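Local coordinates for secondary thiamine-phosphate synthase enzyme (Thermus thermophilus, PDB 2CU5) that probably has thiamine-phosphate synthase activity and forms an assembly from copies of one small UPF0047 (YjbQ) chain, at the interface of chains A and B. Coordinates in Å, arbitrary orientation; residue numbers count along the deposited sequence, not the author numbering. Chains: chain A/B, Conserved Hypothetical Protein TT1486.

The interface of chains A and B. Residues chain A 47-49, 106, 108-109; chain B 37-41, 92.
Two copies of a UPF0047 (YjbQ) family protein meet here in a mixed patch of a homomeric interface with bridging waters, where A:Gln109 and A:Gln48 read the backbone of the B:Val38-B:Thr41 loop; the patch helps join neighbouring subunits of the deposited three-chain assembly, which may be the biological trimer. A:Gln109 reaches across with its chain extended beyond CG, its amide meeting the B:Phe37 ring tip to tip with the two planes 46° apart. The amide nitrogen A:Gln109 NE2 donates to the B:Val38 carbonyl O at 3.2 Å, in that carbonyl's plane and on a lone pair, although the acceptor sits out of the glutamine's amide plane. A weak, strongly bent bond links the same NE2 to B:His40 O, and a bridging water joins NE2, B:His40 O and A:Val47 O. The other end of the amide is held within its own chain: A:Gly106 N donates to A:Gln109 OE1 at 2.7 Å, which helps to fix the rotation of the amide and leaves NE2 facing chain B. An alanine in place of A:Gln109 would probably leave the B:Val38 carbonyl without this donor and open a gap beside B:Phe37 and B:Pro39. B:Thr41 runs antiparallel alongside the A:Gln109 chain, its methyl CG2 lying 3.7 Å from A:Gln109 CG and also packing near A:Trp108 O. A:Gln48 is bent at chi2 (-60°), which brings its amide to the B:Thr41 backbone. There A:Gln48 NE2 donates to B:Thr41 O at 2.9 Å in a nearly straight bond (172° at H), with the acceptor almost in the amide plane. Its OE1 accepts from A:Glu49 N, which approaches from above the carbonyl plane and helps position the amide. B:Pro39 CB rests 3.7 Å from A:Gly106 CA. A:Val47 CB touches B:Val92 CG2 at 4.0 Å. A second water bridges A:Trp108 N and B:Pro39 O.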
# COMPACT_ATOMS: atom_id res chain seq x y z
N VAL A 47 -0.94 4.59 8.26
CA VAL A 47 -0.21 4.93 9.47
C VAL A 47 0.36 6.32 9.19
O VAL A 47 1.16 6.48 8.26
CB VAL A 47 0.95 3.96 9.75
CG1 VAL A 47 1.75 4.46 10.94
CG2 VAL A 47 0.41 2.55 10.03
N GLN A 48 -0.05 7.31 9.97
CA GLN A 48 0.43 8.67 9.76
C GLN A 48 0.51 9.46 11.06
O GLN A 48 0.33 8.92 12.14
CB GLN A 48 -0.47 9.39 8.75
CG GLN A 48 0.12 9.43 7.35
CD GLN A 48 1.45 10.15 7.32
OE1 GLN A 48 1.61 11.21 7.93
NE2 GLN A 48 2.42 9.59 6.62
N GLU A 49 0.79 10.75 10.94
CA GLU A 49 0.92 11.60 12.12
C GLU A 49 -0.38 12.24 12.58
O GLU A 49 -1.12 12.82 11.78
CB GLU A 49 1.95 12.70 11.86
CG GLU A 49 2.37 13.42 13.13
CD GLU A 49 3.16 14.68 12.88
OE1 GLU A 49 4.03 14.69 11.99
OE2 GLU A 49 2.90 15.67 13.59
N GLY A 106 6.34 4.45 15.60
CA GLY A 106 7.30 5.53 15.71
C GLY A 106 6.73 6.61 16.61
O GLY A 106 5.54 6.60 16.94
N TRP A 108 5.89 9.58 16.06
CA TRP A 108 4.83 10.41 15.48
C TRP A 108 3.82 9.64 14.65
O TRP A 108 3.19 10.21 13.76
CB TRP A 108 5.44 11.51 14.61
CG TRP A 108 6.45 12.33 15.34
CD1 TRP A 108 7.81 12.19 15.28
CD2 TRP A 108 6.19 13.39 16.26
NE1 TRP A 108 8.41 13.11 16.11
CE2 TRP A 108 7.44 13.85 16.73
CE3 TRP A 108 5.02 13.99 16.74
CZ2 TRP A 108 7.56 14.89 17.66
CZ3 TRP A 108 5.14 15.03 17.67
CH2 TRP A 108 6.40 15.47 18.12
N GLN A 109 3.65 8.35 14.95
CA GLN A 109 2.72 7.52 14.20
C GLN A 109 1.48 7.10 14.97
O GLN A 109 1.54 6.84 16.17
CB GLN A 109 3.41 6.25 13.69
CG GLN A 109 4.50 6.44 12.65
CD GLN A 109 5.10 5.12 12.24
OE1 GLN A 109 5.48 4.31 13.10
NE2 GLN A 109 5.21 4.88 10.94
N PHE B 37 9.26 -2.52 8.22
CA PHE B 37 8.44 -1.38 8.62
C PHE B 37 9.29 -0.15 8.93
O PHE B 37 10.35 -0.26 9.54
CB PHE B 37 7.65 -1.80 9.87
CG PHE B 37 6.81 -0.70 10.47
CD1 PHE B 37 5.58 -0.36 9.92
CD2 PHE B 37 7.23 -0.04 11.62
CE1 PHE B 37 4.78 0.62 10.51
CE2 PHE B 37 6.44 0.94 12.22
CZ PHE B 37 5.21 1.27 11.66
N VAL B 38 8.85 1.02 8.48
CA VAL B 38 9.58 2.25 8.80
C VAL B 38 8.74 3.00 9.80
O VAL B 38 7.58 3.32 9.53
CB VAL B 38 9.84 3.15 7.55
CG1 VAL B 38 10.92 2.53 6.70
CG2 VAL B 38 8.56 3.34 6.75
N PRO B 39 9.29 3.28 10.99
CA PRO B 39 8.58 4.00 12.05
C PRO B 39 8.63 5.50 11.79
O PRO B 39 8.95 6.28 12.69
CB PRO B 39 9.35 3.59 13.30
CG PRO B 39 10.75 3.53 12.80
CD PRO B 39 10.62 2.82 11.46
N HIS B 40 8.31 5.88 10.56
CA HIS B 40 8.37 7.29 10.17
C HIS B 40 7.16 7.66 9.34
O HIS B 40 6.53 6.79 8.74
CB HIS B 40 9.64 7.52 9.34
CG HIS B 40 10.89 7.03 10.00
ND1 HIS B 40 11.41 7.62 11.14
CD2 HIS B 40 11.72 6.01 9.69
CE1 HIS B 40 12.51 6.98 11.49
NE2 HIS B 40 12.72 6.00 10.63
N THR B 41 6.85 8.95 9.28
CA THR B 41 5.69 9.40 8.53
C THR B 41 6.03 10.22 7.28
O THR B 41 5.13 10.65 6.57
CB THR B 41 4.77 10.27 9.41
OG1 THR B 41 5.50 11.40 9.89
CG2 THR B 41 4.24 9.46 10.60
N VAL B 92 4.13 2.22 4.43
CA VAL B 92 5.25 2.14 5.36
C VAL B 92 5.65 0.74 5.80
O VAL B 92 6.41 0.58 6.76
CB VAL B 92 5.00 3.01 6.61
CG1 VAL B 92 4.77 4.46 6.19
CG2 VAL B 92 3.78 2.49 7.38
O HOH W 1 7.12 8.61 13.72
O HOH W 2 3.89 6.55 9.15